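Local coordinates for AxyAgu115A (Amphibacillus xylanus NBRC 15112, PDB 6NPS), which is a family GH115 enzyme, probably an alpha-glucuronidase that releases glucuronic acid side groups from glucuronoxylans such as arabinoglucuronoxylan, at residues N477-K481 and E818-G822; I431-T436 and F463-L467; L390-P394 and M437-V443; Y513-A517 and P574-L579; E165-R171 and A468-D472. The protein carries 3 engineered substitutions. All blocks are in the same frame, centred on the assembly; numbering follows the deposited sequence. Where two conformers were deposited one is given.

Interaction 1 (N477-K481 and E818-G822)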
# COMPACT_ATOMS: atom_id res chain seq x y z
N ASN A 477 -25.49 -24.45 34.52
CA ASN A 477 -25.04 -25.71 35.12
C ASN A 477 -24.52 -26.70 34.08
O ASN A 477 -23.98 -27.74 34.46
CB ASN A 477 -26.17 -26.37 35.93
CG ASN A 477 -25.67 -27.43 36.94
OD1 ASN A 477 -24.55 -27.35 37.46
ND2 ASN A 477 -26.52 -28.42 37.22
N ALA A 478 -24.66 -26.40 32.80
CA ALA A 478 -24.21 -27.29 31.74
C ALA A 478 -23.05 -26.66 30.99
O ALA A 478 -23.16 -26.36 29.80
CB ALA A 478 -25.37 -27.59 30.79
N ILE A 479 -21.95 -26.40 31.67
CA ILE A 479 -20.79 -25.82 31.00
C ILE A 479 -20.21 -26.81 29.98
O ILE A 479 -20.26 -28.03 30.16
CB ILE A 479 -19.73 -25.42 32.06
CG1 ILE A 479 -18.60 -24.62 31.39
CG2 ILE A 479 -19.20 -26.64 32.74
CD1 ILE A 479 -17.89 -23.73 32.38
N ASN A 480 -19.67 -26.28 28.89
CA ASN A 480 -19.03 -27.09 27.85
C ASN A 480 -19.97 -28.17 27.30
O ASN A 480 -19.57 -29.32 27.05
CB ASN A 480 -17.73 -27.70 28.38
CG ASN A 480 -16.67 -26.62 28.67
OD1 ASN A 480 -16.52 -25.67 27.88
ND2 ASN A 480 -16.01 -26.71 29.82
N LYS A 481 -21.24 -27.82 27.08
CA LYS A 481 -22.16 -28.76 26.46
C LYS A 481 -22.68 -28.30 25.09
O LYS A 481 -23.59 -28.94 24.55
CB LYS A 481 -23.34 -29.06 27.40
CG LYS A 481 -22.89 -29.80 28.67
CD LYS A 481 -23.41 -31.24 28.70
CE LYS A 481 -22.60 -32.14 29.66
NZ LYS A 481 -21.55 -33.00 29.02
N GLU A 818 -12.99 -21.48 35.34
CA GLU A 818 -13.35 -22.63 34.52
C GLU A 818 -12.78 -22.46 33.12
O GLU A 818 -12.75 -21.33 32.59
CB GLU A 818 -14.87 -22.76 34.41
CG GLU A 818 -15.57 -23.07 35.72
CD GLU A 818 -15.69 -24.56 35.97
OE1 GLU A 818 -15.12 -25.35 35.19
OE2 GLU A 818 -16.35 -24.94 36.97
N VAL A 819 -12.40 -23.56 32.48
CA VAL A 819 -11.97 -23.51 31.08
C VAL A 819 -13.21 -23.67 30.21
O VAL A 819 -13.95 -24.65 30.36
CB VAL A 819 -10.95 -24.61 30.75
CG1 VAL A 819 -10.53 -24.54 29.23
CG2 VAL A 819 -9.70 -24.52 31.68
N LEU A 820 -13.43 -22.71 29.31
CA LEU A 820 -14.47 -22.77 28.30
C LEU A 820 -13.85 -23.36 27.05
O LEU A 820 -13.11 -22.67 26.34
CB LEU A 820 -15.05 -21.38 28.04
CG LEU A 820 -15.75 -20.71 29.24
CD1 LEU A 820 -16.20 -19.24 28.94
CD2 LEU A 820 -16.95 -21.52 29.60
N ASP A 821 -14.13 -24.64 26.78
CA ASP A 821 -13.54 -25.33 25.64
C ASP A 821 -13.93 -24.64 24.34
O ASP A 821 -15.08 -24.24 24.16
CB ASP A 821 -14.01 -26.78 25.58
CG ASP A 821 -13.67 -27.58 26.84
OD1 ASP A 821 -12.74 -27.18 27.57
OD2 ASP A 821 -14.34 -28.61 27.08
N GLY A 822 -12.95 -24.48 23.45
CA GLY A 822 -13.21 -23.93 22.12
C GLY A 822 -13.60 -22.47 22.09
O GLY A 822 -13.92 -21.95 21.02
O HOH W 1 -17.10 -23.66 25.85
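Two hydrogen bonds made by one side-chain amide carry the polar part of this contact. Asn480 ND2 donates to Val819 O at 3.0 Å with an almost straight angle of 172°, and Asn480 OD1 accepts from Asp821 N at 2.8 Å (152°). The amide thus spans Leu820, meeting an acceptor and a donor of strand 818-821 as the backbone of a parallel neighbouring strand would. Water 1 extends the link, donating to Asn480 OD1 (2.9 Å) and to Asp821 O (2.7 Å). Asn480 occupies the third position of a type II beta turn, Ala478 to Lys481, with phi/psi of 55/42°; the turn brings its side chain toward the strand, where the closest CA pair, Asn480 and Asp821, is 6.2 Å apart. The segments bury 234 Å²; the apolar part is Ile479 CD1, 3.7 Å from Leu820 CD2 and 3.8 Å from Glu818 CB, while the Glu818 carboxylate makes a salt bridge with Arg816. The contact joins the GH115 family part of the chain, of the TIM-barrel clan, to the GH115 C-terminal family region. Trp432 of helix 428-440 touches both Ile479 and Leu820, and strand 828-833 pairs with strand 814-821, its Phe833 touching Ile479 and Glu818.

Interaction 2 (I431-T436 and F463-L467)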
# COMPACT_ATOMS: atom_id res chain seq x y z
N ILE A 431 -22.44 -17.57 22.42
CA ILE A 431 -23.85 -17.37 22.76
C ILE A 431 -24.14 -17.92 24.14
O ILE A 431 -24.86 -17.29 24.94
CB ILE A 431 -24.78 -18.01 21.71
CG1 ILE A 431 -24.55 -17.38 20.34
CG2 ILE A 431 -26.26 -17.81 22.08
CD1 ILE A 431 -25.19 -18.21 19.21
N TRP A 432 -23.64 -19.14 24.43
CA TRP A 432 -23.87 -19.73 25.74
C TRP A 432 -23.29 -18.84 26.84
O TRP A 432 -23.96 -18.56 27.84
CB TRP A 432 -23.28 -21.15 25.81
CG TRP A 432 -23.41 -21.79 27.15
CD1 TRP A 432 -24.42 -22.62 27.56
CD2 TRP A 432 -22.54 -21.63 28.28
NE1 TRP A 432 -24.22 -22.99 28.85
CE2 TRP A 432 -23.07 -22.41 29.32
CE3 TRP A 432 -21.36 -20.92 28.51
CZ2 TRP A 432 -22.48 -22.49 30.58
CZ3 TRP A 432 -20.77 -21.00 29.76
CH2 TRP A 432 -21.32 -21.79 30.77
N GLU A 433 -22.05 -18.37 26.65
CA GLU A 433 -21.41 -17.59 27.70
C GLU A 433 -22.16 -16.28 27.95
O GLU A 433 -22.32 -15.86 29.10
CB GLU A 433 -19.95 -17.30 27.31
CG GLU A 433 -19.14 -16.60 28.39
CD GLU A 433 -18.97 -15.11 28.10
OE1 GLU A 433 -19.13 -14.72 26.91
OE2 GLU A 433 -18.66 -14.34 29.04
N GLN A 434 -22.54 -15.59 26.90
CA GLN A 434 -23.22 -14.31 27.09
C GLN A 434 -24.63 -14.51 27.64
O GLN A 434 -25.05 -13.83 28.59
CB GLN A 434 -23.26 -13.55 25.76
CG GLN A 434 -21.90 -13.13 25.23
CD GLN A 434 -21.26 -12.08 26.12
OE1 GLN A 434 -21.79 -11.00 26.29
NE2 GLN A 434 -20.12 -12.42 26.70
N MET A 435 -25.42 -15.40 27.02
CA MET A 435 -26.81 -15.52 27.45
C MET A 435 -26.94 -16.20 28.81
O MET A 435 -27.85 -15.85 29.56
CB MET A 435 -27.66 -16.26 26.41
CG MET A 435 -27.94 -15.43 25.11
SD MET A 435 -28.42 -13.71 25.35
CE MET A 435 -30.06 -13.90 26.17
N THR A 436 -26.02 -17.12 29.19
CA THR A 436 -26.11 -17.60 30.56
C THR A 436 -25.71 -16.54 31.57
O THR A 436 -26.25 -16.52 32.68
CB THR A 436 -25.27 -18.86 30.81
OG1 THR A 436 -23.88 -18.60 30.52
CG2 THR A 436 -25.78 -20.00 29.93
N PHE A 463 -30.57 -23.18 19.29
CA PHE A 463 -29.87 -23.18 20.57
C PHE A 463 -30.41 -22.10 21.50
O PHE A 463 -30.63 -22.34 22.69
CB PHE A 463 -28.35 -22.98 20.32
CG PHE A 463 -27.58 -22.93 21.62
CD1 PHE A 463 -27.50 -24.05 22.41
CD2 PHE A 463 -27.01 -21.74 22.07
CE1 PHE A 463 -26.87 -24.02 23.65
CE2 PHE A 463 -26.34 -21.70 23.31
CZ PHE A 463 -26.28 -22.85 24.09
N PHE A 464 -30.55 -20.88 20.97
CA PHE A 464 -31.01 -19.73 21.75
C PHE A 464 -32.38 -20.01 22.37
O PHE A 464 -32.59 -19.82 23.58
CB PHE A 464 -31.07 -18.51 20.82
CG PHE A 464 -31.44 -17.20 21.51
CD1 PHE A 464 -32.75 -16.77 21.52
CD2 PHE A 464 -30.46 -16.39 22.05
CE1 PHE A 464 -33.12 -15.54 22.13
CE2 PHE A 464 -30.78 -15.18 22.68
CZ PHE A 464 -32.14 -14.74 22.70
N LEU A 465 -33.29 -20.57 21.57
CA LEU A 465 -34.63 -20.88 22.07
C LEU A 465 -34.68 -22.16 22.91
O LEU A 465 -35.58 -22.31 23.76
CB LEU A 465 -35.60 -20.96 20.87
CG LEU A 465 -35.82 -19.59 20.19
CD1 LEU A 465 -36.75 -19.69 19.00
CD2 LEU A 465 -36.38 -18.55 21.17
N ASP A 466 -33.73 -23.10 22.71
CA ASP A 466 -33.70 -24.27 23.59
C ASP A 466 -33.15 -23.88 24.95
O ASP A 466 -33.61 -24.37 25.98
CB ASP A 466 -32.82 -25.38 22.99
CG ASP A 466 -33.62 -26.42 22.23
OD1 ASP A 466 -34.71 -26.78 22.71
OD2 ASP A 466 -33.15 -26.88 21.14
N LEU A 467 -32.16 -22.99 24.95
CA LEU A 467 -31.63 -22.40 26.17
C LEU A 467 -32.69 -21.61 26.93
O LEU A 467 -32.82 -21.75 28.15
CB LEU A 467 -30.43 -21.51 25.80
CG LEU A 467 -29.66 -20.89 26.97
CD1 LEU A 467 -29.15 -22.01 27.88
CD2 LEU A 467 -28.51 -20.02 26.43
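Ile431 opens the contact on helix 428-440: its CG2 lies 4.0 Å from Phe463 CD2 and 4.4 Å from Phe464 CD2, reaching the edges of both rings. At Trp432 the base of the side chain meets the other helix, with Trp432 CB 3.9 Å from Phe463 CZ, an apolar contact at the edge of the Phe463 ring. Glu433 and Gln434 lie on the far side of the turn, where Gln434 NE2 donates to Glu433 OE1 at 2.5 Å. One turn after Ile431, Met435 returns to the interface. Its CG is 3.7 Å from Phe464 CE2 and its CB 3.9 Å from Leu467 CD2, while Met435 SD stands 5.2 Å from the Phe464 ring centroid, 75° off the normal, a Met-aromatic contact at the ring edge. Thr436 adds CG2, 4.4 Å from Leu467 CD1; its OG1 donates back to Trp432 O at 2.7 Å. No hydrogen bond crosses. The short axes pass 11.0 Å apart at -37°, a spacing filled by these large side chains. These are successive outer helices of the TIM-barrel-type domain, with strand 446-450 between them; Trp447 and Val449 of that strand, with Met407 and Tyr409 of strand 405-410, lie on the barrel side of the pair.

Interaction 3 (L390-P394 and M437-V443)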
# COMPACT_ATOMS: atom_id res chain seq x y z
N LEU A 390 -22.96 -8.49 25.64
CA LEU A 390 -23.88 -7.77 26.52
C LEU A 390 -23.30 -6.41 26.90
O LEU A 390 -22.09 -6.17 26.80
CB LEU A 390 -24.15 -8.55 27.80
CG LEU A 390 -24.57 -10.01 27.61
CD1 LEU A 390 -24.96 -10.64 28.96
CD2 LEU A 390 -25.70 -10.18 26.59
N ARG A 391 -24.19 -5.53 27.36
CA ARG A 391 -23.82 -4.26 27.95
C ARG A 391 -24.04 -4.35 29.46
O ARG A 391 -23.64 -5.33 30.09
CB ARG A 391 -24.65 -3.13 27.29
CG ARG A 391 -24.37 -3.04 25.78
CD ARG A 391 -25.26 -1.95 25.11
NE ARG A 391 -24.91 -0.65 25.65
CZ ARG A 391 -25.57 0.48 25.39
NH1 ARG A 391 -26.64 0.46 24.60
NH2 ARG A 391 -25.15 1.61 25.93
N THR A 392 -24.66 -3.34 30.07
CA THR A 392 -24.87 -3.43 31.51
C THR A 392 -26.00 -4.40 31.82
O THR A 392 -26.82 -4.75 30.96
CB THR A 392 -25.19 -2.08 32.12
OG1 THR A 392 -26.46 -1.64 31.63
CG2 THR A 392 -24.09 -1.09 31.78
N LEU A 393 -26.02 -4.86 33.06
CA LEU A 393 -26.90 -5.92 33.52
C LEU A 393 -27.42 -5.51 34.89
O LEU A 393 -26.84 -4.65 35.55
CB LEU A 393 -26.13 -7.25 33.58
CG LEU A 393 -25.65 -7.84 32.23
CD1 LEU A 393 -24.77 -9.07 32.49
CD2 LEU A 393 -26.84 -8.19 31.26
N PRO A 394 -28.50 -6.14 35.36
CA PRO A 394 -29.08 -5.71 36.65
C PRO A 394 -28.11 -5.90 37.82
O PRO A 394 -27.49 -6.96 37.98
CB PRO A 394 -30.32 -6.61 36.79
CG PRO A 394 -30.66 -7.01 35.38
CD PRO A 394 -29.32 -7.17 34.71
N MET A 437 -24.77 -15.66 31.21
CA MET A 437 -24.45 -14.57 32.12
C MET A 437 -25.66 -13.64 32.33
O MET A 437 -25.91 -13.17 33.44
CB MET A 437 -23.28 -13.78 31.58
CG MET A 437 -22.74 -12.81 32.57
SD MET A 437 -21.25 -12.07 31.91
CE MET A 437 -20.77 -11.01 33.26
N ALA A 438 -26.41 -13.37 31.26
CA ALA A 438 -27.60 -12.53 31.39
C ALA A 438 -28.62 -13.17 32.33
O ALA A 438 -29.19 -12.51 33.20
CB ALA A 438 -28.21 -12.30 30.02
N TYR A 439 -28.80 -14.50 32.21
CA TYR A 439 -29.68 -15.20 33.14
C TYR A 439 -29.16 -15.14 34.57
O TYR A 439 -29.92 -14.93 35.52
CB TYR A 439 -29.84 -16.65 32.69
CG TYR A 439 -30.93 -17.41 33.38
CD1 TYR A 439 -30.73 -17.99 34.62
CD2 TYR A 439 -32.18 -17.57 32.77
CE1 TYR A 439 -31.75 -18.72 35.26
CE2 TYR A 439 -33.18 -18.28 33.39
CZ TYR A 439 -32.96 -18.85 34.63
OH TYR A 439 -33.96 -19.57 35.24
N ASP A 440 -27.85 -15.34 34.74
CA ASP A 440 -27.23 -15.27 36.06
C ASP A 440 -27.42 -13.90 36.71
O ASP A 440 -27.48 -13.79 37.94
CB ASP A 440 -25.73 -15.57 35.96
CG ASP A 440 -25.42 -17.04 35.50
OD1 ASP A 440 -26.32 -17.93 35.59
OD2 ASP A 440 -24.25 -17.29 35.05
N PHE A 441 -27.45 -12.84 35.92
CA PHE A 441 -27.70 -11.52 36.49
C PHE A 441 -29.20 -11.22 36.62
O PHE A 441 -29.56 -10.06 36.87
CB PHE A 441 -27.05 -10.44 35.63
CG PHE A 441 -25.56 -10.21 35.91
CD1 PHE A 441 -24.62 -11.12 35.45
CD2 PHE A 441 -25.13 -9.08 36.62
CE1 PHE A 441 -23.27 -10.92 35.68
CE2 PHE A 441 -23.80 -8.86 36.86
CZ PHE A 441 -22.85 -9.78 36.37
N GLY A 442 -30.07 -12.20 36.41
CA GLY A 442 -31.48 -12.00 36.63
C GLY A 442 -32.25 -11.47 35.44
O GLY A 442 -33.30 -10.87 35.63
N VAL A 443 -31.77 -11.69 34.22
CA VAL A 443 -32.50 -11.30 33.01
C VAL A 443 -33.26 -12.53 32.55
O VAL A 443 -32.72 -13.36 31.81
CB VAL A 443 -31.58 -10.79 31.91
CG1 VAL A 443 -32.44 -10.36 30.66
CG2 VAL A 443 -30.77 -9.59 32.41
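A Schellman motif ends helix 428-440 here, and the loop 390-394 packs against that terminus. Val443 N bonds to Ala438 O and Gly442 N to Tyr439 O, both at 2.9 Å; Gly442 is the C-prime residue at phi 89°, where a CB would clash with the preceding carbonyl oxygen. The reversal carries Val443 back beside Ala438, so helix and exit form one apolar surface. Leu393 fits onto it: its CD1 stands 3.8 Å from the Phe441 ring centroid, 20° off the normal, a CH-pi contact, and Leu393 CD2 is 4.3 Å from Val443 CG2. Pro394 CD meets Val443 CG2 at 3.6 Å, while Pro394 O lies 3.5 Å from Phe441 CD2 at the ring edge. Leu390 CD1 reaches Ala438 CB at 3.8 Å. No hydrogen bond joins the segments. Within the barrel-type fold, the loop links strands 379-383 and 405-410; Met407 of the latter touches Leu390, Leu393 and Val443, and Leu382 of the former touches Pro394 and Val443.

Interaction 4 (Y513-A517 and P574-L579)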
# COMPACT_ATOMS: atom_id res chain seq x y z
N TYR A 513 -16.85 -24.05 10.62
CA TYR A 513 -17.09 -22.79 9.94
C TYR A 513 -17.50 -21.69 10.92
O TYR A 513 -17.11 -20.52 10.76
CB TYR A 513 -18.11 -22.96 8.79
CG TYR A 513 -19.57 -22.65 9.11
CD1 TYR A 513 -20.04 -21.34 9.20
CD2 TYR A 513 -20.51 -23.69 9.27
CE1 TYR A 513 -21.39 -21.06 9.48
CE2 TYR A 513 -21.88 -23.41 9.56
CZ TYR A 513 -22.29 -22.09 9.66
OH TYR A 513 -23.64 -21.81 9.95
N THR A 514 -18.25 -22.04 11.98
CA THR A 514 -18.73 -20.97 12.86
C THR A 514 -17.60 -20.39 13.71
O THR A 514 -17.62 -19.18 13.99
CB THR A 514 -19.90 -21.44 13.77
OG1 THR A 514 -19.56 -22.62 14.54
CG2 THR A 514 -21.18 -21.69 12.96
N LYS A 515 -16.62 -21.21 14.11
CA LYS A 515 -15.45 -20.68 14.80
C LYS A 515 -14.69 -19.68 13.92
O LYS A 515 -14.35 -18.58 14.36
CB LYS A 515 -14.49 -21.80 15.27
CG LYS A 515 -13.51 -21.16 16.27
CD LYS A 515 -12.57 -22.07 16.92
CE LYS A 515 -11.55 -21.28 17.78
NZ LYS A 515 -11.92 -21.03 19.18
N ILE A 516 -14.42 -20.06 12.68
CA ILE A 516 -13.68 -19.19 11.76
C ILE A 516 -14.49 -17.93 11.40
O ILE A 516 -13.97 -16.80 11.45
CB ILE A 516 -13.26 -19.99 10.51
CG1 ILE A 516 -12.23 -21.06 10.92
CG2 ILE A 516 -12.72 -19.03 9.42
CD1 ILE A 516 -12.30 -22.25 10.02
N ALA A 517 -15.78 -18.08 11.08
CA ALA A 517 -16.59 -16.91 10.77
C ALA A 517 -16.67 -15.94 11.94
O ALA A 517 -16.67 -14.71 11.74
CB ALA A 517 -18.02 -17.29 10.35
N PRO A 574 -23.90 -22.67 4.20
CA PRO A 574 -23.17 -21.89 5.24
C PRO A 574 -21.67 -22.20 5.30
O PRO A 574 -20.87 -21.28 5.52
CB PRO A 574 -23.85 -22.31 6.56
CG PRO A 574 -25.06 -22.98 6.19
CD PRO A 574 -25.00 -23.46 4.77
N THR A 575 -21.28 -23.48 5.25
CA THR A 575 -19.85 -23.81 5.37
C THR A 575 -19.06 -23.26 4.20
O THR A 575 -18.11 -22.50 4.38
CB THR A 575 -19.64 -25.34 5.43
OG1 THR A 575 -20.35 -25.85 6.54
CG2 THR A 575 -18.13 -25.68 5.57
N VAL A 576 -19.48 -23.61 3.00
CA VAL A 576 -18.70 -23.28 1.82
C VAL A 576 -18.77 -21.79 1.57
O VAL A 576 -17.77 -21.17 1.20
CB VAL A 576 -19.19 -24.09 0.60
CG1 VAL A 576 -18.48 -23.62 -0.67
CG2 VAL A 576 -18.97 -25.61 0.83
N GLY A 577 -19.93 -21.18 1.80
CA GLY A 577 -20.05 -19.76 1.59
C GLY A 577 -19.08 -18.99 2.45
O GLY A 577 -18.34 -18.13 1.96
N ASN A 578 -19.08 -19.27 3.75
CA ASN A 578 -18.17 -18.59 4.67
C ASN A 578 -16.72 -18.93 4.36
O ASN A 578 -15.85 -18.05 4.32
CB ASN A 578 -18.47 -19.03 6.10
CG ASN A 578 -19.41 -18.07 6.82
OD1 ASN A 578 -19.14 -16.87 6.92
ND2 ASN A 578 -20.53 -18.61 7.34
N LEU A 579 -16.42 -20.21 4.19
CA LEU A 579 -15.02 -20.58 4.15
C LEU A 579 -14.39 -20.31 2.79
O LEU A 579 -13.19 -20.02 2.72
CB LEU A 579 -14.85 -22.05 4.52
CG LEU A 579 -15.25 -22.33 5.98
CD1 LEU A 579 -14.76 -23.69 6.33
CD2 LEU A 579 -14.65 -21.31 6.94
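This is a buried knob-into-hole contact between helix 500-519 and the long helix 564-596, part of the helical region that follows the TIM-barrel-type strands in the chain. The two short segments run in nearly the same direction, 29° apart, with axes 9.7 Å from each other, and bury 329 Å² in total. Tyr513 is the knob. Its side chain sits among Pro574, Thr575, Asn578 and Leu579, and 113 Å² of the residue is covered. Tyr513 CA lies only 5.4 Å from Thr575 CA, and one face of the ring lies against the backbone at Pro574 O and Thr575 N. Around the knob, Tyr513 CZ is 3.5 Å from Pro574 CB and Tyr513 CB is 4.1 Å from Leu579 CG. A turn later the packing continues with smaller contacts: Ile516 CG2 to Leu579 CD2 at 3.9 Å and Ala517 CB to Asn578 OD1 at 3.6 Å. No hydrogen bond crosses between the segments; the polar ends look elsewhere. Tyr513 OH bonds to Asn424 ND2 and Thr575 OG1 to Val571 O. Helix 537-558 flanks the pair through Leu541 and Leu548. Asn578 ND2, which lies 3.3 Å from Tyr513 CD1, donates to Asn424 O and also, one turn back in its own helix, to Pro574 O at 3.2 Å and 140°.

Interaction 5 (E165-R171 and A468-D472)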
# COMPACT_ATOMS: atom_id res chain seq x y z
N GLU A 165 -42.41 -25.50 33.32
CA GLU A 165 -42.65 -24.15 32.79
C GLU A 165 -41.36 -23.66 32.13
O GLU A 165 -40.26 -23.96 32.61
CB GLU A 165 -43.07 -23.20 33.91
CG GLU A 165 -44.55 -23.30 34.26
CD GLU A 165 -44.99 -22.37 35.40
OE1 GLU A 165 -44.21 -22.12 36.34
OE2 GLU A 165 -46.13 -21.87 35.34
N PRO A 166 -41.46 -22.94 31.02
CA PRO A 166 -40.24 -22.43 30.37
C PRO A 166 -39.42 -21.54 31.30
O PRO A 166 -39.96 -20.73 32.04
CB PRO A 166 -40.78 -21.64 29.17
CG PRO A 166 -42.12 -22.34 28.84
CD PRO A 166 -42.67 -22.73 30.19
N SER A 167 -38.08 -21.67 31.21
CA SER A 167 -37.22 -20.90 32.11
C SER A 167 -37.34 -19.40 31.83
O SER A 167 -37.24 -18.58 32.75
CB SER A 167 -35.75 -21.34 31.98
OG SER A 167 -35.62 -22.74 32.04
N VAL A 168 -37.58 -19.01 30.57
CA VAL A 168 -37.73 -17.61 30.23
C VAL A 168 -39.18 -17.38 29.75
O VAL A 168 -39.70 -18.11 28.90
CB VAL A 168 -36.70 -17.15 29.17
CG1 VAL A 168 -36.98 -15.66 28.75
CG2 VAL A 168 -35.23 -17.34 29.68
N LYS A 169 -39.82 -16.34 30.29
CA LYS A 169 -41.27 -16.19 30.07
C LYS A 169 -41.64 -15.89 28.62
O LYS A 169 -42.60 -16.47 28.08
CB LYS A 169 -41.83 -15.11 30.98
CG LYS A 169 -43.38 -15.14 30.98
CD LYS A 169 -43.96 -14.14 31.98
CE LYS A 169 -45.48 -14.28 32.09
NZ LYS A 169 -46.10 -13.23 32.97
N TYR A 170 -40.91 -14.97 27.96
CA TYR A 170 -41.14 -14.62 26.55
C TYR A 170 -39.87 -14.89 25.74
O TYR A 170 -38.79 -14.41 26.09
CB TYR A 170 -41.52 -13.16 26.43
CG TYR A 170 -42.75 -12.80 27.26
CD1 TYR A 170 -44.01 -13.32 26.94
CD2 TYR A 170 -42.65 -11.96 28.38
CE1 TYR A 170 -45.11 -12.97 27.65
CE2 TYR A 170 -43.80 -11.61 29.12
CZ TYR A 170 -45.01 -12.13 28.74
OH TYR A 170 -46.17 -11.84 29.43
N ARG A 171 -40.01 -15.63 24.63
CA ARG A 171 -38.85 -16.24 23.96
C ARG A 171 -39.10 -16.16 22.46
O ARG A 171 -40.10 -16.70 21.98
CB ARG A 171 -38.65 -17.73 24.35
CG ARG A 171 -38.63 -18.10 25.84
CD ARG A 171 -38.76 -19.64 26.08
NE ARG A 171 -39.95 -20.22 25.44
CZ ARG A 171 -41.20 -20.06 25.88
NH1 ARG A 171 -41.43 -19.35 27.00
NH2 ARG A 171 -42.20 -20.63 25.22
N ALA A 468 -33.47 -20.78 26.22
CA ALA A 468 -34.54 -20.01 26.86
C ALA A 468 -35.60 -20.93 27.44
O ALA A 468 -36.16 -20.66 28.51
CB ALA A 468 -35.21 -19.04 25.86
N TYR A 469 -35.91 -22.02 26.73
CA TYR A 469 -36.99 -22.89 27.17
C TYR A 469 -36.60 -23.74 28.38
O TYR A 469 -37.38 -23.88 29.31
CB TYR A 469 -37.44 -23.76 26.00
CG TYR A 469 -38.52 -24.77 26.33
CD1 TYR A 469 -39.86 -24.38 26.47
CD2 TYR A 469 -38.20 -26.12 26.51
CE1 TYR A 469 -40.85 -25.32 26.79
CE2 TYR A 469 -39.20 -27.07 26.83
CZ TYR A 469 -40.51 -26.65 26.95
OH TYR A 469 -41.47 -27.59 27.25
N ASP A 470 -35.38 -24.31 28.38
CA ASP A 470 -34.94 -25.25 29.44
C ASP A 470 -33.53 -24.87 29.88
O ASP A 470 -32.52 -25.43 29.44
CB ASP A 470 -35.00 -26.71 28.96
CG ASP A 470 -34.86 -27.73 30.11
OD1 ASP A 470 -34.44 -27.36 31.24
OD2 ASP A 470 -35.16 -28.92 29.87
N PHE A 471 -33.47 -23.86 30.75
CA PHE A 471 -32.16 -23.36 31.15
C PHE A 471 -31.44 -24.37 32.05
O PHE A 471 -30.21 -24.41 32.08
CB PHE A 471 -32.34 -22.01 31.85
CG PHE A 471 -31.08 -21.26 32.01
CD1 PHE A 471 -30.58 -20.49 30.96
CD2 PHE A 471 -30.36 -21.34 33.20
CE1 PHE A 471 -29.39 -19.79 31.10
CE2 PHE A 471 -29.16 -20.65 33.36
CZ PHE A 471 -28.67 -19.89 32.32
N ASP A 472 -32.18 -25.20 32.77
CA ASP A 472 -31.51 -26.17 33.62
C ASP A 472 -30.78 -27.23 32.80
O ASP A 472 -29.71 -27.70 33.22
CB ASP A 472 -32.51 -26.80 34.58
CG ASP A 472 -33.12 -25.77 35.53
OD1 ASP A 472 -32.42 -24.78 35.86
OD2 ASP A 472 -34.29 -25.93 35.93
O HOH W 2 -37.89 -25.08 32.12
O HOH W 3 -35.56 -25.69 32.96
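Ser167 uses both its backbone amide and its hydroxyl at the junction of helices 458-469 and 471-474. Its amide donates to the carbonyl of the first helix's last residue, Ser167 N to Tyr469 O at 3.0 Å (162°), and its hydroxyl accepts from the start of the next, Phe471 N to Ser167 OG at 2.7 Å (170°). Val168 N adds a bond to Ala468 O at 3.0 Å, bent to 132°. Water 2 is hydrogen-bonded to two carbonyl oxygens, Glu165 O (2.7 Å) and Tyr469 O (3.1 Å); water 3 is hydrogen-bonded to Ser167 OG (3.1 Å) and Asp470 OD1 (2.6 Å). Asp470 is the N-cap of helix 471-474, its OD1 accepting from Lys473 N. In the TIM-barrel-type fold these bonds tie the end of an outer helix to the lead-in of strand 170-174, which lies beside strand 446-450 in the parallel sheet. The guanidinium of Arg171 is well supplied: NH1 donates to Val168 O at 2.9 Å, and NH2 bonds Lys209 O and forms a salt bridge with Glu95. The apolar part has Arg171 CG 3.5 Å from Ala468 CB, Val168 CB 4.1 Å from Ala468 CB and Pro166 CG 3.8 Å from Tyr469 CE1.

How the interactions relate
Interactions 2, 3 and 4 are buried and carry no hydrogen bond between their segments; interaction 1 at the surface and the partly buried interaction 5 rely on backbone groups, met by Asn480 in one and largely by Ser167 in the other. Helix 428-440 serves interactions 2 and 3, which meet where Gln434 OE1 accepts from Leu390 N at 2.8 Å, and helix 458-469 serves 2 and 5. Tyr439 and Phe471 stack between 3 and 5. Trp432 carries interaction 2 outward to Ile479 and Leu820 of interaction 1, the link to the C-terminal region. Interaction 4 stands apart, its centre about 29 Å from those of 3 and 5, yet Lys515 NZ reaches Gly822 O of interaction 1.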